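Local coordinates for membrane lipoprotein family protein (Aeropyrum pernix, PDB 4PEV) that binds adenosine and probably serves as the membrane-attached solute-binding component of an ABC transporter that takes up nucleosides, at residues 73-79 and 300-306; 99-103 and 121-126; 138-144 and 151-157. All blocks are in the same frame, centred on the assembly; numbering follows the deposited sequence.

Contact 1: 73-79 and 300-306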
loop_
_atom_site.group_PDB
_atom_site.type_symbol
_atom_site.label_atom_id
_atom_site.label_comp_id
_atom_site.label_asym_id
_atom_site.label_seq_id
_atom_site.Cartn_x
_atom_site.Cartn_y
_atom_site.Cartn_z
ATOM N N ALA C 73 6.996 8.070 0.284
ATOM C CA ALA C 73 6.988 9.348 -0.427
ATOM C C ALA C 73 8.184 10.222 -0.073
ATOM O O ALA C 73 8.840 10.765 -0.946
ATOM C CB ALA C 73 5.700 10.093 -0.141
ATOM N N ALA C 74 8.473 10.346 1.213
ATOM C CA ALA C 74 9.647 11.094 1.663
ATOM C C ALA C 74 10.929 10.527 1.066
ATOM O O ALA C 74 11.827 11.269 0.696
ATOM C CB ALA C 74 9.732 11.087 3.182
ATOM N N LEU C 75 11.007 9.210 0.967
ATOM C CA LEU C 75 12.195 8.568 0.444
ATOM C C LEU C 75 12.490 9.048 -0.971
ATOM O O LEU C 75 13.635 9.335 -1.298
ATOM C CB LEU C 75 12.007 7.061 0.423
ATOM C CG LEU C 75 13.303 6.287 0.516
ATOM C CD1 LEU C 75 13.697 6.206 1.979
ATOM C CD2 LEU C 75 13.153 4.894 -0.070
ATOM N N GLY C 76 11.451 9.118 -1.808
ATOM C CA GLY C 76 11.585 9.606 -3.184
ATOM C C GLY C 76 12.004 11.065 -3.227
ATOM O O GLY C 76 12.811 11.477 -4.050
ATOM N N ALA C 77 11.438 11.849 -2.326
ATOM C CA ALA C 77 11.824 13.224 -2.171
ATOM C C ALA C 77 13.236 13.350 -1.626
ATOM O O ALA C 77 13.959 14.233 -2.049
ATOM C CB ALA C 77 10.847 13.929 -1.250
ATOM N N ASP C 78 13.619 12.496 -0.674
ATOM C CA ASP C 78 14.961 12.551 -0.071
ATOM C C ASP C 78 16.021 12.190 -1.120
ATOM O O ASP C 78 17.089 12.803 -1.176
ATOM C CB ASP C 78 15.076 11.618 1.158
ATOM C CG ASP C 78 14.327 12.161 2.432
ATOM O OD1 ASP C 78 14.213 13.407 2.606
ATOM O OD2 ASP C 78 13.866 11.327 3.273
ATOM N N ARG C 79 15.712 11.207 -1.959
ATOM C CA ARG C 79 16.599 10.806 -3.059
ATOM C C ARG C 79 16.782 11.948 -4.079
ATOM O O ARG C 79 17.876 12.152 -4.598
ATOM C CB ARG C 79 16.050 9.549 -3.759
ATOM C CG ARG C 79 17.071 8.662 -4.463
ATOM C CD ARG C 79 16.392 7.707 -5.461
ATOM N NE ARG C 79 15.188 7.031 -4.918
ATOM C CZ ARG C 79 14.213 6.442 -5.642
ATOM N NH1 ARG C 79 14.236 6.407 -6.987
ATOM N NH2 ARG C 79 13.189 5.878 -4.998
ATOM N N ARG C 300 5.438 1.662 -5.110
ATOM C CA ARG C 300 6.604 2.516 -5.316
ATOM C C ARG C 300 6.245 3.994 -5.404
ATOM O O ARG C 300 6.495 4.658 -6.413
ATOM C CB ARG C 300 7.376 2.062 -6.548
ATOM C CG ARG C 300 7.815 0.601 -6.499
ATOM C CD ARG C 300 8.534 0.253 -5.196
ATOM N NE ARG C 300 9.685 1.122 -4.978
ATOM C CZ ARG C 300 10.901 0.894 -5.456
ATOM N NH1 ARG C 300 11.152 -0.187 -6.165
ATOM N NH2 ARG C 300 11.880 1.744 -5.217
ATOM N N VAL C 301 5.703 4.504 -4.299
ATOM C CA VAL C 301 5.386 5.920 -4.156
ATOM C C VAL C 301 6.642 6.792 -4.283
ATOM O O VAL C 301 6.585 7.935 -4.752
ATOM C CB VAL C 301 4.719 6.185 -2.791
ATOM C CG1 VAL C 301 4.486 7.676 -2.563
ATOM C CG2 VAL C 301 3.400 5.442 -2.700
ATOM N N ASP C 302 7.771 6.244 -3.843
ATOM C CA ASP C 302 9.057 6.926 -3.918
ATOM C C ASP C 302 9.457 7.202 -5.348
ATOM O O ASP C 302 10.008 8.262 -5.639
ATOM C CB ASP C 302 10.140 6.121 -3.200
ATOM C CG ASP C 302 10.270 4.696 -3.714
ATOM O OD1 ASP C 302 9.244 4.004 -3.947
ATOM O OD2 ASP C 302 11.428 4.262 -3.871
ATOM N N VAL C 303 9.143 6.272 -6.245
ATOM C CA VAL C 303 9.466 6.446 -7.651
ATOM C C VAL C 303 8.533 7.479 -8.261
ATOM O O VAL C 303 8.971 8.312 -9.037
ATOM C CB VAL C 303 9.424 5.109 -8.422
ATOM C CG1 VAL C 303 9.616 5.323 -9.910
ATOM C CG2 VAL C 303 10.496 4.172 -7.886
ATOM N N ALA C 304 7.255 7.447 -7.911
ATOM C CA ALA C 304 6.330 8.504 -8.355
ATOM C C ALA C 304 6.914 9.870 -8.027
ATOM O O ALA C 304 7.200 10.653 -8.935
ATOM C CB ALA C 304 4.962 8.354 -7.699
ATOM N N VAL C 305 7.121 10.120 -6.732
ATOM C CA VAL C 305 7.606 11.411 -6.239
ATOM C C VAL C 305 8.911 11.792 -6.909
ATOM O O VAL C 305 9.076 12.936 -7.332
ATOM C CB VAL C 305 7.847 11.397 -4.711
ATOM C CG1 VAL C 305 8.605 12.639 -4.250
ATOM C CG2 VAL C 305 6.536 11.292 -3.958
ATOM N N TYR C 306 9.832 10.835 -6.990
ATOM C CA TYR C 306 11.144 11.074 -7.598
ATOM C C TYR C 306 11.053 11.378 -9.113
ATOM O O TYR C 306 11.750 12.256 -9.619
ATOM C CB TYR C 306 12.081 9.872 -7.360
ATOM C CG TYR C 306 13.438 10.081 -7.979
ATOM C CD1 TYR C 306 14.410 10.780 -7.301
ATOM C CD2 TYR C 306 13.725 9.632 -9.263
ATOM C CE1 TYR C 306 15.647 11.010 -7.866
ATOM C CE2 TYR C 306 14.953 9.865 -9.836
ATOM C CZ TYR C 306 15.909 10.554 -9.127
ATOM O OH TYR C 306 17.150 10.805 -9.654
#
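R79 reaches across from helix 69-84 and sets NH2 2.6 Å from OD2 of D302, a salt bridge in which the carboxylate stands steeply to the guanidinium, their planes 71° apart. The same guanidinium lies over a face of the Y306 ring, the planes 22° from parallel. CZ is 4.9 Å from the ring centroid, an off-centre cation-pi contact with NH1 over the face. Behind these charges, V305 sends CG1 to A77 CB (4.0 Å) while A73 CB meets V301 CG1 (3.6 Å). G76, having no side chain, lets the helices close to 3.8 Å between its CA and that of D302. In the next shell R300, at the N-cap position, grips D302 side-on, NE to OD1 and NH2 to OD2 (2.9 Å), each meeting the syn lone pair of a D302 oxygen. A chi1 of 56° puts the carboxylate where both arginines reach it. An alanine at D302 is likely to leave R79 and R300, whose NH2 groups are 4.3 Å apart, without their shared counter-charge. A salt-bridge network thus ties helix 301-313 to helix 69-84; the preceding strand 293-299 belongs to the other lobe's sheet, a crossover consistent with the type I periplasmic binding protein fold.

Contact 2: 99-103 and 121-126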
loop_
_atom_site.group_PDB
_atom_site.type_symbol
_atom_site.label_atom_id
_atom_site.label_comp_id
_atom_site.label_asym_id
_atom_site.label_seq_id
_atom_site.Cartn_x
_atom_site.Cartn_y
_atom_site.Cartn_z
HETATM N N MSE C 99 -7.143 21.949 4.496
HETATM C CA MSE C 99 -6.318 21.499 3.379
HETATM C C MSE C 99 -6.341 22.436 2.220
HETATM O O MSE C 99 -5.295 22.735 1.656
HETATM C CB MSE C 99 -6.786 20.131 2.902
HETATM C CG MSE C 99 -6.384 19.052 3.909
HETATM SE SE MSE C 99 -6.576 17.234 3.157
HETATM C CE MSE C 99 -8.461 16.956 3.666
ATOM N N GLU C 100 -7.531 22.920 1.861
ATOM C CA GLU C 100 -7.684 23.775 0.676
ATOM C C GLU C 100 -6.984 25.123 0.832
ATOM O O GLU C 100 -6.325 25.600 -0.099
ATOM C CB GLU C 100 -9.159 24.009 0.335
ATOM C CG GLU C 100 -9.372 24.579 -1.069
ATOM C CD GLU C 100 -10.764 25.158 -1.289
ATOM O OE1 GLU C 100 -10.939 25.930 -2.267
ATOM O OE2 GLU C 100 -11.683 24.841 -0.494
ATOM N N SER C 101 -7.147 25.730 2.002
ATOM C CA SER C 101 -6.532 27.012 2.302
ATOM C C SER C 101 -5.014 26.959 2.267
ATOM O O SER C 101 -4.345 27.882 1.801
ATOM C CB SER C 101 -6.953 27.473 3.676
ATOM O OG SER C 101 -6.360 28.729 3.911
ATOM N N VAL C 102 -4.490 25.863 2.788
ATOM C CA VAL C 102 -3.059 25.596 2.843
ATOM C C VAL C 102 -2.478 25.348 1.442
ATOM O O VAL C 102 -1.354 25.792 1.106
ATOM C CB VAL C 102 -2.828 24.393 3.803
ATOM C CG1 VAL C 102 -1.617 23.560 3.435
ATOM C CG2 VAL C 102 -2.731 24.899 5.224
ATOM N N LEU C 103 -3.240 24.623 0.629
ATOM C CA LEU C 103 -2.833 24.346 -0.741
ATOM C C LEU C 103 -2.880 25.619 -1.581
ATOM O O LEU C 103 -2.023 25.849 -2.428
ATOM C CB LEU C 103 -3.735 23.271 -1.335
ATOM C CG LEU C 103 -3.470 22.854 -2.780
ATOM C CD1 LEU C 103 -2.004 22.533 -2.998
ATOM C CD2 LEU C 103 -4.344 21.671 -3.121
ATOM N N LEU C 121 -6.935 12.188 -0.459
ATOM C CA LEU C 121 -7.773 13.253 0.105
ATOM C C LEU C 121 -7.491 14.651 -0.454
ATOM O O LEU C 121 -8.298 15.573 -0.267
ATOM C CB LEU C 121 -7.673 13.306 1.624
ATOM C CG LEU C 121 -8.029 12.064 2.454
ATOM C CD1 LEU C 121 -7.958 12.415 3.937
ATOM C CD2 LEU C 121 -9.410 11.524 2.101
ATOM N N TRP C 122 -6.354 14.802 -1.131
ATOM C CA TRP C 122 -5.996 16.037 -1.835
ATOM C C TRP C 122 -6.739 16.260 -3.159
ATOM O O TRP C 122 -6.655 17.332 -3.744
ATOM C CB TRP C 122 -4.490 16.033 -2.131
ATOM C CG TRP C 122 -3.648 16.354 -0.954
ATOM C CD1 TRP C 122 -2.741 15.543 -0.349
ATOM C CD2 TRP C 122 -3.635 17.589 -0.228
ATOM N NE1 TRP C 122 -2.167 16.194 0.713
ATOM C CE2 TRP C 122 -2.692 17.454 0.806
ATOM C CE3 TRP C 122 -4.326 18.803 -0.364
ATOM C CZ2 TRP C 122 -2.422 18.474 1.703
ATOM C CZ3 TRP C 122 -4.050 19.828 0.523
ATOM C CH2 TRP C 122 -3.111 19.658 1.547
ATOM N N GLN C 123 -7.452 15.250 -3.633
ATOM C CA GLN C 123 -8.083 15.301 -4.942
ATOM C C GLN C 123 -9.188 16.337 -5.016
ATOM O O GLN C 123 -9.280 17.068 -5.980
ATOM C CB GLN C 123 -8.664 13.949 -5.290
ATOM C CG GLN C 123 -8.929 13.778 -6.756
ATOM C CD GLN C 123 -9.820 12.596 -7.012
ATOM O OE1 GLN C 123 -9.373 11.446 -7.038
ATOM N NE2 GLN C 123 -11.096 12.868 -7.183
ATOM N N GLU C 124 -10.035 16.376 -4.001
ATOM C CA GLU C 124 -11.099 17.368 -3.916
ATOM C C GLU C 124 -10.538 18.791 -3.882
ATOM O O GLU C 124 -10.869 19.585 -4.756
ATOM C CB GLU C 124 -11.964 17.102 -2.684
ATOM C CG GLU C 124 -13.322 16.482 -2.956
ATOM C CD GLU C 124 -14.447 17.392 -2.503
ATOM O OE1 GLU C 124 -15.376 16.888 -1.823
ATOM O OE2 GLU C 124 -14.381 18.614 -2.797
ATOM N N PRO C 125 -9.673 19.121 -2.893
ATOM C CA PRO C 125 -9.144 20.473 -2.848
ATOM C C PRO C 125 -8.361 20.895 -4.083
ATOM O O PRO C 125 -8.386 22.066 -4.441
ATOM C CB PRO C 125 -8.215 20.441 -1.632
ATOM C CG PRO C 125 -8.773 19.387 -0.766
ATOM C CD PRO C 125 -9.199 18.340 -1.737
ATOM N N LEU C 126 -7.659 19.958 -4.709
ATOM C CA LEU C 126 -6.850 20.267 -5.898
ATOM C C LEU C 126 -7.707 20.597 -7.122
ATOM O O LEU C 126 -7.378 21.506 -7.875
ATOM C CB LEU C 126 -5.912 19.104 -6.234
ATOM C CG LEU C 126 -5.013 19.322 -7.441
ATOM C CD1 LEU C 126 -3.977 20.393 -7.160
ATOM C CD2 LEU C 126 -4.317 18.027 -7.796
#
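M99, a selenomethionine in this crystal, lays its side chain across one face of the W122 indole. Its SE stands 4.3 Å from the centroid of the six-membered ring and only 2° off the ring normal, a Met-aromatic contact. CB touches CZ3 of the same ring at 3.6 Å. The chain runs nearly extended before bending at chi3 (-88°), which turns the methyl CE toward CB of L121. The indole edge meets backbone: M99 O lies in the ring plane, 3.4 Å from W122 CZ3. L103 comes at the indole obliquely, CB 3.9 Å from CZ3, and continues with CD2 to L126 CA at 4.0 Å. P125 packs against the start of helix 99-108, its CB 4.1 Å from CA of E100. L103, W122 and L126 all rest on L117 of strand 114-118. L121 N is hydrogen-bonded to D60, an adenosine-binding residue, so this packing borders the pocket. The join of helix 99-108 to the 3-10 turn before helix 123-132 is therefore apolar, with natural methionine sulfur probably taking selenium's place over the ring, and the E100-R132 salt bridge adds a charged link between these helices.

Contact 3: 138-144 and 151-157; sequences YALIDAA and NVASYLF. With ADN (adenosine), chain F.
Strand 138-141 runs parallel to strand 152-157, axes 4.8 Å apart at closest and 15° askew, stitched by backbone bonds that pass from Y138 N to N151 O at one end to D142 N and Y155 O (2.8 Å) at the other. On one face of the sheet the Y138 ring lies beside N151, its edge toward ND2 (CE2 to ND2 3.5 Å) and its plane 79° from the amide. That ND2 is bonded to backbone oxygens of Q136 and A130, while Y138 OH is bonded to S107. On the other face I141 and Y155 lie side by side, touching CD1 to CD1 at 4.0 Å and extending the patch begun by A139 and A153. Beyond the end of the first strand, A144 packs against L156, whose CD2 sits 3.6 Å from CA of A143. D142 leaves the strand with a positive phi, and its CG is anti to the backbone N (chi1 -151°), which carries the carboxylate toward the nucleoside. OD2 accepts a hydrogen bond from the ribose O2' of adenosine at 2.8 Å. OD1 forms a salt bridge with K299 and also accepts a hydrogen bond from a water (2.9 Å), which takes one from F157 N. The two carboxylate oxygens thus divide their work, one holding the sugar, the other held by lysine and water, so the end of the second strand probably helps to orient the sugar-binding group.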
loop_
_atom_site.group_PDB
_atom_site.type_symbol
_atom_site.label_atom_id
_atom_site.label_comp_id
_atom_site.label_asym_id
_atom_site.label_seq_id
_atom_site.Cartn_x
_atom_site.Cartn_y
_atom_site.Cartn_z
ATOM N N TYR C 138 1.727 20.777 -10.211
ATOM C CA TYR C 138 1.323 19.889 -9.122
ATOM C C TYR C 138 1.553 18.440 -9.502
ATOM O O TYR C 138 1.309 18.064 -10.639
ATOM C CB TYR C 138 -0.161 20.037 -8.849
ATOM C CG TYR C 138 -0.612 21.425 -8.462
ATOM C CD1 TYR C 138 -0.548 21.855 -7.150
ATOM C CD2 TYR C 138 -1.136 22.296 -9.407
ATOM C CE1 TYR C 138 -0.970 23.114 -6.796
ATOM C CE2 TYR C 138 -1.577 23.552 -9.060
ATOM C CZ TYR C 138 -1.485 23.954 -7.758
ATOM O OH TYR C 138 -1.912 25.204 -7.404
ATOM N N ALA C 139 1.997 17.619 -8.550
ATOM C CA ALA C 139 1.921 16.163 -8.705
ATOM C C ALA C 139 1.001 15.588 -7.633
ATOM O O ALA C 139 1.200 15.815 -6.452
ATOM C CB ALA C 139 3.295 15.524 -8.642
ATOM N N LEU C 140 -0.040 14.888 -8.066
ATOM C CA LEU C 140 -0.960 14.223 -7.158
ATOM C C LEU C 140 -0.546 12.772 -7.093
ATOM O O LEU C 140 -0.421 12.129 -8.126
ATOM C CB LEU C 140 -2.389 14.348 -7.677
ATOM C CG LEU C 140 -3.521 13.818 -6.791
ATOM C CD1 LEU C 140 -3.389 14.237 -5.325
ATOM C CD2 LEU C 140 -4.869 14.262 -7.342
ATOM N N ILE C 141 -0.292 12.262 -5.892
ATOM C CA ILE C 141 0.143 10.870 -5.730
ATOM C C ILE C 141 -0.986 10.024 -5.143
ATOM O O ILE C 141 -1.653 10.447 -4.189
ATOM C CB ILE C 141 1.377 10.736 -4.817
ATOM C CG1 ILE C 141 2.474 11.748 -5.189
ATOM C CG2 ILE C 141 1.916 9.317 -4.853
ATOM C CD1 ILE C 141 2.926 11.718 -6.636
ATOM N N ASP C 142 -1.186 8.840 -5.739
ATOM C CA ASP C 142 -2.200 7.862 -5.323
ATOM C C ASP C 142 -3.620 8.299 -5.688
ATOM O O ASP C 142 -4.595 7.774 -5.151
ATOM C CB ASP C 142 -2.088 7.580 -3.813
ATOM C CG ASP C 142 -2.557 6.175 -3.426
ATOM O OD1 ASP C 142 -2.158 5.208 -4.111
ATOM O OD2 ASP C 142 -3.303 6.035 -2.420
ATOM N N ALA C 143 -3.736 9.257 -6.604
ATOM C CA ALA C 143 -5.047 9.743 -7.039
ATOM C C ALA C 143 -4.930 10.479 -8.348
ATOM O O ALA C 143 -3.848 10.913 -8.732
ATOM C CB ALA C 143 -5.688 10.646 -5.993
ATOM N N ALA C 144 -6.064 10.585 -9.026
ATOM C CA ALA C 144 -6.169 11.349 -10.252
ATOM C C ALA C 144 -7.404 12.219 -10.219
ATOM O O ALA C 144 -8.462 11.848 -9.688
ATOM C CB ALA C 144 -6.204 10.440 -11.458
ATOM N N ASN C 151 -1.458 21.607 -15.775
ATOM C CA ASN C 151 -0.574 21.807 -14.639
ATOM C C ASN C 151 -0.707 20.723 -13.554
ATOM O O ASN C 151 -0.255 20.920 -12.413
ATOM C CB ASN C 151 -0.782 23.214 -14.053
ATOM C CG ASN C 151 -2.153 23.403 -13.427
ATOM O OD1 ASN C 151 -3.134 22.778 -13.833
ATOM N ND2 ASN C 151 -2.228 24.280 -12.432
ATOM N N VAL C 152 -1.309 19.583 -13.897
ATOM C CA VAL C 152 -1.444 18.495 -12.935
ATOM C C VAL C 152 -1.060 17.150 -13.524
ATOM O O VAL C 152 -1.718 16.655 -14.443
ATOM C CB VAL C 152 -2.872 18.403 -12.378
ATOM C CG1 VAL C 152 -2.998 17.218 -11.434
ATOM C CG2 VAL C 152 -3.230 19.683 -11.641
ATOM N N ALA C 153 0.001 16.566 -12.971
ATOM C CA ALA C 153 0.401 15.188 -13.252
ATOM C C ALA C 153 -0.113 14.280 -12.146
ATOM O O ALA C 153 0.323 14.399 -11.008
ATOM C CB ALA C 153 1.913 15.088 -13.333
ATOM N N SER C 154 -1.041 13.382 -12.484
ATOM C CA SER C 154 -1.588 12.398 -11.549
ATOM C C SER C 154 -0.829 11.067 -11.637
ATOM O O SER C 154 -0.522 10.591 -12.736
ATOM C CB SER C 154 -3.060 12.145 -11.866
ATOM O OG SER C 154 -3.867 13.300 -11.660
ATOM N N TYR C 155 -0.528 10.469 -10.483
ATOM C CA TYR C 155 0.076 9.136 -10.410
ATOM C C TYR C 155 -0.871 8.189 -9.669
ATOM O O TYR C 155 -1.068 8.300 -8.460
ATOM C CB TYR C 155 1.443 9.196 -9.737
ATOM C CG TYR C 155 2.509 9.912 -10.560
ATOM C CD1 TYR C 155 2.576 11.300 -10.597
ATOM C CD2 TYR C 155 3.454 9.200 -11.286
ATOM C CE1 TYR C 155 3.550 11.960 -11.339
ATOM C CE2 TYR C 155 4.427 9.841 -12.034
ATOM C CZ TYR C 155 4.481 11.227 -12.060
ATOM O OH TYR C 155 5.457 11.882 -12.813
ATOM N N LEU C 156 -1.495 7.293 -10.429
ATOM C CA LEU C 156 -2.440 6.317 -9.907
ATOM C C LEU C 156 -1.793 4.968 -9.945
ATOM O O LEU C 156 -1.003 4.696 -10.848
ATOM C CB LEU C 156 -3.660 6.215 -10.808
ATOM C CG LEU C 156 -4.742 7.253 -10.593
ATOM C CD1 LEU C 156 -5.682 7.213 -11.786
ATOM C CD2 LEU C 156 -5.471 6.988 -9.282
ATOM N N PHE C 157 -2.144 4.111 -8.988
ATOM C CA PHE C 157 -1.695 2.724 -9.016
ATOM C C PHE C 157 -2.871 1.804 -9.280
ATOM O O PHE C 157 -4.025 2.173 -9.066
ATOM C CB PHE C 157 -1.001 2.346 -7.713
ATOM C CG PHE C 157 0.273 3.104 -7.461
ATOM C CD1 PHE C 157 0.242 4.361 -6.871
ATOM C CD2 PHE C 157 1.493 2.559 -7.796
ATOM C CE1 PHE C 157 1.412 5.061 -6.636
ATOM C CE2 PHE C 157 2.670 3.251 -7.563
ATOM C CZ PHE C 157 2.631 4.502 -6.981
HETATM O "O5'" ADN F . -1.232 1.693 3.889
HETATM C "C5'" ADN F . -2.139 1.170 2.899
HETATM C "C4'" ADN F . -2.657 2.187 1.876
HETATM O "O4'" ADN F . -3.474 3.191 2.484
HETATM C "C3'" ADN F . -1.615 2.981 1.095
HETATM O "O3'" ADN F . -1.059 2.228 0.011
HETATM C "C2'" ADN F . -2.412 4.201 0.647
HETATM O "O2'" ADN F . -3.191 3.966 -0.534
HETATM C "C1'" ADN F . -3.334 4.440 1.814
HETATM N N9 ADN F . -2.754 5.410 2.762
HETATM C C8 ADN F . -1.820 5.176 3.713
HETATM N N7 ADN F . -1.534 6.305 4.415
HETATM C C5 ADN F . -2.315 7.280 3.901
HETATM C C6 ADN F . -2.540 8.720 4.147
HETATM N N6 ADN F . -1.845 9.351 5.112
HETATM N N1 ADN F . -3.442 9.376 3.375
HETATM C C2 ADN F . -4.137 8.760 2.395
HETATM N N3 ADN F . -3.985 7.460 2.114
HETATM C C4 ADN F . -3.109 6.686 2.811
HETATM O O HOH W 1 -3.920 4.677 -6.413
#

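In the fold
Strand 137-141 is the common element, a strand of the parallel sheet with helices on both faces. I141 of contact 3 meets contact 1, CG2 to V301 CG1 at 3.8 Å, while L140 on the other face meets contact 2, CD1 to W122 CB at 3.8 Å. Contacts 1 and 2 do not touch: their centres are about 20 Å apart and their nearest atoms about 10 Å, whereas each centre lies about 13 Å from that of contact 3. All three approach adenosine at the pocket end of the lobe. Contact 3 binds it directly through D142. In contact 1 the side chain of V301 is about 6 Å from the bound adenosine. In contact 2 the side chain of L121 is about 5 Å from the bound adenosine.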